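Long-range contacts in EreC (Klebsiella pneumoniae, PDB 6XCQ), which probably inactivates macrolide antibiotics such as erythromycin by hydrolysing the ester bond of their lactone ring, and so confers resistance: residues R339-V350 with A420-A430; T54-L65 with L82-F92. The protein carries 1 engineered substitution. All coordinates share one frame; numbering follows the deposited sequence.

Contact 1. Residues R339-V350 with A420-A430; sequences RAIAFTHLGSTV and AFDAIVCVPSA
Three aromatic rings each take an aliphatic group of the other segment on one face: His345 takes Ala430, Phe421 takes Ala342 and Phe343 takes Val425. The methyl CB of Ala430 sits over the centre of the His345 imidazole, 3.4 Å from its centroid, while Gly347 lies at the ring's edge and gives its backbone N-H to ND1 of His345. The donor, Gly347 N, lies close to the ring plane (14° out of it) and fixes the ring's rotation, leaving the face to the methyl. Ala342 CB meets the Phe421 ring the same way, 3.6 Å from its centroid; alanine suits this place because its single methyl meets the flat ring with no longer chain to accommodate. Phe343, its CG anti to the carbonyl carbon (chi1 -74°), runs alongside Val425 and has CB and CG1 of that valine over one face, with CG2 nearer CE1.

Strands 339-345 and 423-427 run parallel. Ala342 and Thr344 each bond to the two residues flanking their partner, Ala423 and Val425, then Val425 and Val427; Val425 N to Ala342 O at 2.8 Å and Thr344 N to Val425 O at 2.7 Å are the shortest. Ahead of the paired strands, Asp422 OD2 takes the backbone N-H of Ala340, 3.0 Å from N, on the anti side of the carboxylate; Lys312 forms a salt bridge to the same oxygen. Past the far end, two waters link Thr349 to the backbone of Ala430.

Ile341, Phe343, His345, Ala423, Val425 and Val427 share one face; Ala342, Thr344, Ile424 and Cys426 the other. Such twisted parallel pairing is typical of the central sheet of an alpha/beta fold, here flanked on the Phe343 side by helix 73-90.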
loop_
_atom_site.group_PDB
_atom_site.type_symbol
_atom_site.label_atom_id
_atom_site.label_comp_id
_atom_site.label_asym_id
_atom_site.label_seq_id
_atom_site.Cartn_x
_atom_site.Cartn_y
_atom_site.Cartn_z
ATOM N N ARG A 339 11.003 9.174 -3.014
ATOM C CA ARG A 339 10.200 10.391 -3.116
ATOM C C ARG A 339 8.742 10.050 -2.846
ATOM O O ARG A 339 8.279 8.969 -3.219
ATOM C CB ARG A 339 10.322 11.043 -4.507
ATOM C CG ARG A 339 11.755 11.226 -5.017
ATOM C CD ARG A 339 12.527 12.348 -4.317
ATOM N NE ARG A 339 13.831 12.496 -4.970
ATOM C CZ ARG A 339 14.971 11.947 -4.544
ATOM N NH1 ARG A 339 15.004 11.234 -3.421
ATOM N NH2 ARG A 339 16.087 12.113 -5.244
ATOM N N ALA A 340 8.016 10.978 -2.206
ATOM C CA ALA A 340 6.619 10.769 -1.822
ATOM C C ALA A 340 5.759 11.911 -2.352
ATOM O O ALA A 340 5.993 13.075 -2.013
ATOM C CB ALA A 340 6.476 10.679 -0.298
ATOM N N ILE A 341 4.748 11.582 -3.142
ATOM C CA ILE A 341 3.822 12.576 -3.670
ATOM C C ILE A 341 2.459 12.333 -3.020
ATOM O O ILE A 341 1.817 11.303 -3.262
ATOM C CB ILE A 341 3.737 12.524 -5.200
ATOM C CG1 ILE A 341 5.153 12.517 -5.805
ATOM C CG2 ILE A 341 2.902 13.705 -5.710
ATOM C CD1 ILE A 341 5.199 12.516 -7.316
ATOM N N ALA A 342 2.050 13.245 -2.142
ATOM C CA ALA A 342 0.718 13.186 -1.548
ATOM C C ALA A 342 -0.339 13.669 -2.538
ATOM O O ALA A 342 -0.074 14.535 -3.372
ATOM C CB ALA A 342 0.648 14.039 -0.288
ATOM N N PHE A 343 -1.537 13.083 -2.452
ATOM C CA PHE A 343 -2.701 13.505 -3.232
ATOM C C PHE A 343 -3.746 14.035 -2.267
ATOM O O PHE A 343 -4.097 13.342 -1.307
ATOM C CB PHE A 343 -3.344 12.349 -4.015
ATOM C CG PHE A 343 -2.587 11.883 -5.212
ATOM C CD1 PHE A 343 -1.205 12.023 -5.305
ATOM C CD2 PHE A 343 -3.257 11.226 -6.230
ATOM C CE1 PHE A 343 -0.506 11.540 -6.419
ATOM C CE2 PHE A 343 -2.567 10.748 -7.344
ATOM C CZ PHE A 343 -1.193 10.911 -7.433
ATOM N N THR A 344 -4.281 15.226 -2.530
ATOM C CA THR A 344 -5.388 15.719 -1.724
ATOM C C THR A 344 -6.431 16.350 -2.655
ATOM O O THR A 344 -6.358 16.208 -3.877
ATOM C CB THR A 344 -4.889 16.664 -0.624
ATOM O OG1 THR A 344 -5.972 16.928 0.280
ATOM C CG2 THR A 344 -4.351 17.969 -1.212
ATOM N N HIS A 345 -7.430 17.021 -2.080
ATOM C CA HIS A 345 -8.562 17.466 -2.890
ATOM C C HIS A 345 -9.276 18.621 -2.213
ATOM O O HIS A 345 -9.144 18.844 -1.005
ATOM C CB HIS A 345 -9.562 16.323 -3.130
ATOM C CG HIS A 345 -10.293 15.923 -1.890
ATOM N ND1 HIS A 345 -11.500 16.486 -1.519
ATOM C CD2 HIS A 345 -9.967 15.045 -0.907
ATOM C CE1 HIS A 345 -11.893 15.960 -0.371
ATOM N NE2 HIS A 345 -10.978 15.085 0.026
ATOM N N LEU A 346 -10.083 19.326 -3.010
ATOM C CA LEU A 346 -10.841 20.486 -2.555
ATOM C C LEU A 346 -12.338 20.211 -2.436
ATOM O O LEU A 346 -13.120 21.156 -2.275
ATOM C CB LEU A 346 -10.608 21.676 -3.498
ATOM C CG LEU A 346 -9.168 22.111 -3.743
ATOM C CD1 LEU A 346 -9.140 23.394 -4.567
ATOM C CD2 LEU A 346 -8.422 22.326 -2.426
ATOM N N GLY A 347 -12.756 18.947 -2.482
ATOM C CA GLY A 347 -14.172 18.636 -2.420
ATOM C C GLY A 347 -14.755 18.842 -1.035
ATOM O O GLY A 347 -14.055 18.856 -0.024
ATOM N N SER A 348 -16.082 19.008 -0.987
ATOM C CA SER A 348 -16.743 19.213 0.295
ATOM C C SER A 348 -17.009 17.899 1.008
ATOM O O SER A 348 -17.196 17.895 2.226
ATOM C CB SER A 348 -18.064 19.976 0.111
ATOM O OG SER A 348 -18.967 19.212 -0.668
ATOM N N THR A 349 -17.006 16.789 0.279
ATOM C CA THR A 349 -17.229 15.473 0.846
ATOM C C THR A 349 -16.114 14.536 0.403
ATOM O O THR A 349 -15.349 14.827 -0.524
ATOM C CB THR A 349 -18.588 14.902 0.418
ATOM O OG1 THR A 349 -18.590 14.721 -1.002
ATOM C CG2 THR A 349 -19.740 15.850 0.797
ATOM N N VAL A 350 -16.048 13.386 1.061
ATOM C CA VAL A 350 -15.026 12.383 0.773
ATOM C C VAL A 350 -15.597 11.026 1.168
ATOM O O VAL A 350 -16.400 10.949 2.116
ATOM C CB VAL A 350 -13.720 12.725 1.517
ATOM C CG1 VAL A 350 -13.871 12.548 3.052
ATOM C CG2 VAL A 350 -12.560 11.944 0.992
ATOM N N ALA A 420 7.698 16.030 5.093
ATOM C CA ALA A 420 6.788 14.893 5.020
ATOM C C ALA A 420 6.609 14.393 3.594
ATOM O O ALA A 420 6.533 13.179 3.368
ATOM C CB ALA A 420 5.436 15.278 5.623
ATOM N N PHE A 421 6.525 15.304 2.622
ATOM C CA PHE A 421 6.316 14.937 1.227
ATOM C C PHE A 421 7.241 15.758 0.346
ATOM O O PHE A 421 7.669 16.849 0.721
ATOM C CB PHE A 421 4.850 15.156 0.810
ATOM C CG PHE A 421 3.891 14.326 1.598
ATOM C CD1 PHE A 421 3.679 12.987 1.262
ATOM C CD2 PHE A 421 3.245 14.851 2.701
ATOM C CE1 PHE A 421 2.800 12.207 2.002
ATOM C CE2 PHE A 421 2.374 14.067 3.441
ATOM C CZ PHE A 421 2.162 12.737 3.084
ATOM N N ASP A 422 7.525 15.230 -0.847
ATOM C CA ASP A 422 8.312 15.967 -1.829
ATOM C C ASP A 422 7.450 16.833 -2.736
ATOM O O ASP A 422 7.907 17.899 -3.159
ATOM C CB ASP A 422 9.140 15.007 -2.686
ATOM C CG ASP A 422 10.207 14.272 -1.876
ATOM O OD1 ASP A 422 11.297 14.844 -1.654
ATOM O OD2 ASP A 422 9.937 13.134 -1.433
ATOM N N ALA A 423 6.218 16.411 -3.032
ATOM C CA ALA A 423 5.300 17.193 -3.853
ATOM C C ALA A 423 3.876 16.883 -3.417
ATOM O O ALA A 423 3.633 15.920 -2.689
ATOM C CB ALA A 423 5.474 16.908 -5.349
ATOM N N ILE A 424 2.933 17.723 -3.862
ATOM C CA ILE A 424 1.509 17.551 -3.577
ATOM C C ILE A 424 0.723 17.659 -4.873
ATOM O O ILE A 424 0.941 18.578 -5.674
ATOM C CB ILE A 424 0.958 18.581 -2.574
ATOM C CG1 ILE A 424 1.919 18.838 -1.401
ATOM C CG2 ILE A 424 -0.396 18.108 -2.064
ATOM C CD1 ILE A 424 1.945 17.727 -0.348
ATOM N N VAL A 425 -0.218 16.735 -5.050
ATOM C CA VAL A 425 -1.183 16.735 -6.145
ATOM C C VAL A 425 -2.550 17.004 -5.538
ATOM O O VAL A 425 -2.956 16.320 -4.593
ATOM C CB VAL A 425 -1.150 15.384 -6.887
ATOM C CG1 VAL A 425 -2.267 15.247 -7.889
ATOM C CG2 VAL A 425 0.202 15.176 -7.546
ATOM N N CYS A 426 -3.271 17.982 -6.078
ATOM C CA CYS A 426 -4.562 18.342 -5.508
ATOM C C CYS A 426 -5.605 18.420 -6.617
ATOM O O CYS A 426 -5.429 19.171 -7.580
ATOM C CB CYS A 426 -4.455 19.667 -4.748
ATOM S SG CYS A 426 -6.006 20.143 -3.927
ATOM N N VAL A 427 -6.665 17.623 -6.498
ATOM C CA VAL A 427 -7.716 17.540 -7.513
ATOM C C VAL A 427 -8.938 18.317 -7.024
ATOM O O VAL A 427 -9.019 18.656 -5.835
ATOM C CB VAL A 427 -8.052 16.073 -7.837
ATOM C CG1 VAL A 427 -6.791 15.330 -8.332
ATOM C CG2 VAL A 427 -8.656 15.375 -6.605
ATOM N N PRO A 428 -9.898 18.651 -7.893
ATOM C CA PRO A 428 -10.980 19.550 -7.461
ATOM C C PRO A 428 -12.008 18.902 -6.548
ATOM O O PRO A 428 -12.683 19.619 -5.796
ATOM C CB PRO A 428 -11.622 19.990 -8.791
ATOM C CG PRO A 428 -10.549 19.816 -9.815
ATOM C CD PRO A 428 -9.819 18.564 -9.365
ATOM N N SER A 429 -12.161 17.584 -6.592
ATOM C CA SER A 429 -13.245 16.916 -5.886
ATOM C C SER A 429 -12.815 15.480 -5.644
ATOM O O SER A 429 -11.876 14.991 -6.275
ATOM C CB SER A 429 -14.549 16.968 -6.697
ATOM O OG SER A 429 -14.329 16.403 -7.984
ATOM N N ALA A 430 -13.513 14.797 -4.723
ATOM C CA ALA A 430 -13.141 13.417 -4.359
ATOM C C ALA A 430 -14.406 12.565 -4.231
ATOM O O ALA A 430 -14.900 12.309 -3.133
ATOM C CB ALA A 430 -12.311 13.383 -3.066
HETATM O O HOH W 1 -17.288 12.292 -1.887
HETATM O O HOH W 2 -15.649 15.700 -2.975
#

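Contact 2. Residues T54-L65 with L82-F92; sequences TPLVEGARIVGL and LIRYLVERHDF
This is a helix-on-sheet contact, largely apolar and buried, in which helix 73-90 lies alongside strand 62-65, nearly antiparallel to it, and also meets the short helix 54-57 that precedes the strand. The angle between the strand and the helix segment is 163° and their axes are 10.6 Å apart, a spacing that branched aliphatic side chains fill from both sides.

From the strand, Val63 and Leu65 alternate with Gly64 and so face the helix together. Leu65 pushes its two methyls against Leu82 CB, with CD1 also reaching Ile83 CG1 at 3.9 Å and CD2 touching Leu86 CD1. Val63 divides its branches: CG1 meets Leu86 CD1, whereas CG2, anti to the carbonyl carbon (chi1 174° for CG1), touches CZ of Phe92 at 3.6 Å. Phe92 follows the helix, and its ring lies beside the start of the strand, near the carbonyl oxygens of Ala60 and Arg61.

Val57 closes the end of the helix near His90 and Phe92. Its CG1 lies over the centre of the His90 imidazole, 3.6 Å from the centroid, and the same methyl reaches Leu86 CD2 at 3.8 Å and touches Phe92 CE1. A polar cluster borders this methyl: the hydroxyls of Thr54 and Tyr85 are hydrogen-bonded at 2.8 Å between OG1 and OH, and His90 NE2 donates to the same Tyr85 OH at 2.9 Å. Two bonds thus hold the phenol oxygen, and the threonine oxygen lies in the plane of the tyrosine ring, at its edge. Tyrosine suits the place because its OH meets Thr54 and His90 near the C-terminal end of the helix.

The helix 73-90 leads on to strand 94-97, which runs parallel to 62-65 in the same sheet, making this the helix-to-sheet packing of a beta-alpha-beta crossover.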
loop_
_atom_site.group_PDB
_atom_site.type_symbol
_atom_site.label_atom_id
_atom_site.label_comp_id
_atom_site.label_asym_id
_atom_site.label_seq_id
_atom_site.Cartn_x
_atom_site.Cartn_y
_atom_site.Cartn_z
ATOM N N THR A 54 10.333 16.865 -12.601
ATOM C CA THR A 54 11.483 16.164 -13.171
ATOM C C THR A 54 12.723 16.236 -12.284
ATOM O O THR A 54 13.360 15.186 -12.092
ATOM C CB THR A 54 11.766 16.683 -14.589
ATOM O OG1 THR A 54 10.736 16.228 -15.476
ATOM C CG2 THR A 54 13.093 16.165 -15.095
ATOM N N PRO A 55 13.097 17.384 -11.694
ATOM C CA PRO A 55 14.256 17.386 -10.778
ATOM C C PRO A 55 14.126 16.430 -9.608
ATOM O O PRO A 55 15.094 15.734 -9.273
ATOM C CB PRO A 55 14.309 18.843 -10.299
ATOM C CG PRO A 55 13.719 19.602 -11.386
ATOM C CD PRO A 55 12.592 18.754 -11.899
ATOM N N LEU A 56 12.964 16.386 -8.952
ATOM C CA LEU A 56 12.860 15.516 -7.788
ATOM C C LEU A 56 12.814 14.051 -8.190
ATOM O O LEU A 56 13.199 13.190 -7.396
ATOM C CB LEU A 56 11.643 15.905 -6.932
ATOM C CG LEU A 56 10.198 15.539 -7.272
ATOM C CD1 LEU A 56 9.864 14.110 -6.839
ATOM C CD2 LEU A 56 9.245 16.524 -6.593
ATOM N N VAL A 57 12.379 13.750 -9.413
ATOM C CA VAL A 57 12.305 12.359 -9.837
ATOM C C VAL A 57 13.644 11.850 -10.376
ATOM O O VAL A 57 13.896 10.638 -10.332
ATOM C CB VAL A 57 11.151 12.212 -10.843
ATOM C CG1 VAL A 57 11.181 10.852 -11.531
ATOM C CG2 VAL A 57 9.821 12.384 -10.109
ATOM N N GLU A 58 14.522 12.735 -10.858
ATOM C CA GLU A 58 15.875 12.317 -11.226
ATOM C C GLU A 58 16.589 11.735 -10.015
ATOM O O GLU A 58 16.599 12.334 -8.934
ATOM C CB GLU A 58 16.692 13.493 -11.774
ATOM C CG GLU A 58 16.022 14.303 -12.862
ATOM C CD GLU A 58 16.789 15.571 -13.230
ATOM O OE1 GLU A 58 16.678 16.014 -14.397
ATOM O OE2 GLU A 58 17.499 16.122 -12.356
ATOM N N GLY A 59 17.194 10.570 -10.194
ATOM C CA GLY A 59 17.860 9.930 -9.088
ATOM C C GLY A 59 16.950 9.191 -8.141
ATOM O O GLY A 59 17.446 8.555 -7.201
ATOM N N ALA A 60 15.640 9.254 -8.348
ATOM C CA ALA A 60 14.712 8.456 -7.561
ATOM C C ALA A 60 14.629 7.037 -8.117
ATOM O O ALA A 60 14.587 6.828 -9.333
ATOM C CB ALA A 60 13.323 9.106 -7.559
ATOM N N ARG A 61 14.617 6.054 -7.219
ATOM C CA ARG A 61 14.250 4.696 -7.579
ATOM C C ARG A 61 12.936 4.243 -6.954
ATOM O O ARG A 61 12.392 3.215 -7.375
ATOM C CB ARG A 61 15.361 3.711 -7.187
ATOM C CG ARG A 61 16.666 3.917 -7.936
ATOM C CD ARG A 61 17.606 2.763 -7.646
ATOM N NE ARG A 61 16.960 1.494 -7.950
ATOM C CZ ARG A 61 17.389 0.308 -7.530
ATOM N NH1 ARG A 61 18.474 0.221 -6.767
ATOM N NH2 ARG A 61 16.716 -0.787 -7.850
ATOM N N ILE A 62 12.414 4.978 -5.973
ATOM C CA ILE A 62 11.129 4.685 -5.338
ATOM C C ILE A 62 10.326 5.979 -5.311
ATOM O O ILE A 62 10.739 6.943 -4.663
ATOM C CB ILE A 62 11.303 4.148 -3.908
ATOM C CG1 ILE A 62 12.250 2.941 -3.883
ATOM C CG2 ILE A 62 9.969 3.758 -3.313
ATOM C CD1 ILE A 62 13.050 2.859 -2.638
ATOM N N VAL A 63 9.188 6.005 -6.004
ATOM C CA VAL A 63 8.294 7.157 -5.984
ATOM C C VAL A 63 6.921 6.686 -5.526
ATOM O O VAL A 63 6.318 5.799 -6.146
ATOM C CB VAL A 63 8.206 7.860 -7.349
ATOM C CG1 VAL A 63 7.140 8.963 -7.295
ATOM C CG2 VAL A 63 9.553 8.478 -7.716
ATOM N N GLY A 64 6.423 7.276 -4.441
ATOM C CA GLY A 64 5.092 6.959 -3.961
ATOM C C GLY A 64 4.079 7.943 -4.516
ATOM O O GLY A 64 4.297 9.156 -4.478
ATOM N N LEU A 65 2.974 7.407 -5.054
ATOM C CA LEU A 65 1.810 8.184 -5.482
ATOM C C LEU A 65 0.697 7.915 -4.473
ATOM O O LEU A 65 0.193 6.790 -4.382
ATOM C CB LEU A 65 1.367 7.809 -6.899
ATOM C CG LEU A 65 2.398 7.899 -8.039
ATOM C CD1 LEU A 65 1.800 7.353 -9.327
ATOM C CD2 LEU A 65 2.861 9.334 -8.259
ATOM N N LEU A 82 0.032 9.904 -13.532
ATOM C CA LEU A 82 1.397 10.006 -13.043
ATOM C C LEU A 82 2.174 8.713 -13.285
ATOM O O LEU A 82 3.398 8.749 -13.416
ATOM C CB LEU A 82 1.384 10.383 -11.568
ATOM C CG LEU A 82 1.122 11.883 -11.408
ATOM C CD1 LEU A 82 0.734 12.248 -9.992
ATOM C CD2 LEU A 82 2.364 12.646 -11.841
ATOM N N ILE A 83 1.487 7.575 -13.363
ATOM C CA ILE A 83 2.145 6.346 -13.811
ATOM C C ILE A 83 2.654 6.526 -15.240
ATOM O O ILE A 83 3.818 6.241 -15.543
ATOM C CB ILE A 83 1.182 5.146 -13.681
ATOM C CG1 ILE A 83 0.971 4.802 -12.208
ATOM C CG2 ILE A 83 1.716 3.918 -14.410
ATOM C CD1 ILE A 83 -0.252 3.916 -11.940
ATOM N N ARG A 84 1.807 7.070 -16.126
ATOM C CA ARG A 84 2.245 7.364 -17.492
ATOM C C ARG A 84 3.504 8.226 -17.503
ATOM O O ARG A 84 4.466 7.933 -18.220
ATOM C CB ARG A 84 1.126 8.061 -18.272
ATOM C CG ARG A 84 0.140 7.116 -18.931
ATOM C CD ARG A 84 -0.590 7.814 -20.062
ATOM N NE ARG A 84 0.310 8.025 -21.189
ATOM C CZ ARG A 84 0.098 8.894 -22.168
ATOM N NH1 ARG A 84 -0.993 9.655 -22.163
ATOM N NH2 ARG A 84 0.987 9.006 -23.149
ATOM N N TYR A 85 3.518 9.293 -16.702
ATOM C CA TYR A 85 4.683 10.173 -16.665
ATOM C C TYR A 85 5.931 9.441 -16.173
ATOM O O TYR A 85 7.016 9.578 -16.751
ATOM C CB TYR A 85 4.381 11.378 -15.777
ATOM C CG TYR A 85 5.600 12.171 -15.391
ATOM C CD1 TYR A 85 6.242 12.987 -16.314
ATOM C CD2 TYR A 85 6.096 12.121 -14.099
ATOM C CE1 TYR A 85 7.350 13.732 -15.956
ATOM C CE2 TYR A 85 7.200 12.852 -13.732
ATOM C CZ TYR A 85 7.823 13.659 -14.662
ATOM O OH TYR A 85 8.924 14.389 -14.280
ATOM N N LEU A 86 5.804 8.675 -15.090
ATOM C CA LEU A 86 6.975 8.011 -14.524
ATOM C C LEU A 86 7.461 6.893 -15.437
ATOM O O LEU A 86 8.674 6.694 -15.601
ATOM C CB LEU A 86 6.651 7.467 -13.135
ATOM C CG LEU A 86 6.404 8.529 -12.065
ATOM C CD1 LEU A 86 5.805 7.911 -10.789
ATOM C CD2 LEU A 86 7.697 9.260 -11.791
ATOM N N VAL A 87 6.534 6.167 -16.054
ATOM C CA VAL A 87 6.918 5.078 -16.944
ATOM C C VAL A 87 7.507 5.631 -18.233
ATOM O O VAL A 87 8.623 5.273 -18.630
ATOM C CB VAL A 87 5.718 4.157 -17.221
ATOM C CG1 VAL A 87 6.019 3.247 -18.418
ATOM C CG2 VAL A 87 5.410 3.333 -15.994
ATOM N N GLU A 88 6.785 6.535 -18.890
ATOM C CA GLU A 88 7.184 6.936 -20.233
ATOM C C GLU A 88 8.293 7.968 -20.251
ATOM O O GLU A 88 8.998 8.076 -21.261
ATOM C CB GLU A 88 5.985 7.460 -21.008
ATOM C CG GLU A 88 4.931 6.421 -21.192
ATOM C CD GLU A 88 3.738 6.984 -21.903
ATOM O OE1 GLU A 88 3.894 8.062 -22.506
ATOM O OE2 GLU A 88 2.655 6.372 -21.840
ATOM N N ARG A 89 8.490 8.718 -19.170
ATOM C CA ARG A 89 9.506 9.756 -19.192
ATOM C C ARG A 89 10.666 9.503 -18.250
ATOM O O ARG A 89 11.722 10.114 -18.434
ATOM C CB ARG A 89 8.887 11.124 -18.875
ATOM C CG ARG A 89 7.962 11.604 -19.973
ATOM C CD ARG A 89 8.734 11.890 -21.270
ATOM N NE ARG A 89 7.888 12.544 -22.268
ATOM C CZ ARG A 89 7.644 13.850 -22.304
ATOM N NH1 ARG A 89 8.197 14.661 -21.406
ATOM N NH2 ARG A 89 6.854 14.349 -23.246
ATOM N N HIS A 90 10.511 8.611 -17.271
ATOM C CA HIS A 90 11.595 8.293 -16.355
ATOM C C HIS A 90 11.833 6.792 -16.229
ATOM O O HIS A 90 12.599 6.370 -15.351
ATOM C CB HIS A 90 11.325 8.923 -14.982
ATOM C CG HIS A 90 11.380 10.420 -14.993
ATOM N ND1 HIS A 90 12.564 11.118 -14.920
ATOM C CD2 HIS A 90 10.399 11.353 -15.074
ATOM C CE1 HIS A 90 12.314 12.415 -14.961
ATOM N NE2 HIS A 90 11.006 12.585 -15.048
ATOM N N ASP A 91 11.192 5.975 -17.072
ATOM C CA ASP A 91 11.517 4.545 -17.205
ATOM C C ASP A 91 11.252 3.738 -15.936
ATOM O O ASP A 91 11.949 2.753 -15.662
ATOM C CB ASP A 91 12.971 4.354 -17.643
ATOM C CG ASP A 91 13.122 4.330 -19.145
ATOM O OD1 ASP A 91 12.611 3.380 -19.776
ATOM O OD2 ASP A 91 13.743 5.269 -19.687
ATOM N N PHE A 92 10.254 4.124 -15.144
ATOM C CA PHE A 92 9.846 3.264 -14.041
ATOM C C PHE A 92 9.256 1.973 -14.595
ATOM O O PHE A 92 8.615 1.968 -15.648
ATOM C CB PHE A 92 8.862 4.002 -13.129
ATOM C CG PHE A 92 9.556 4.833 -12.110
ATOM C CD1 PHE A 92 10.237 5.976 -12.495
ATOM C CD2 PHE A 92 9.625 4.425 -10.791
ATOM C CE1 PHE A 92 10.930 6.739 -11.560
ATOM C CE2 PHE A 92 10.315 5.175 -9.859
ATOM C CZ PHE A 92 10.958 6.333 -10.244
#

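Overall arrangement
Both contacts are buried and rest on the same mixed sheet, in which strands 338-345 and 62-65 are neighbours; the centres of the two contacts are about 18 Å apart. Contact 1 lies within the plane of the sheet, so backbone bonds between strands dominate and side chains add packing on both faces; contact 2 stacks a helix on one face, so side chains do nearly all the work and its polar bonds gather near the end of the helix. Between them, Arg339 of contact 1 hydrogen-bonds Leu56 O and Ile62 O of contact 2, and Phe343 CZ packs on Leu82 CD1, so helix 73-90, a partner in contact 2, also packs on the Phe343 side of contact 1.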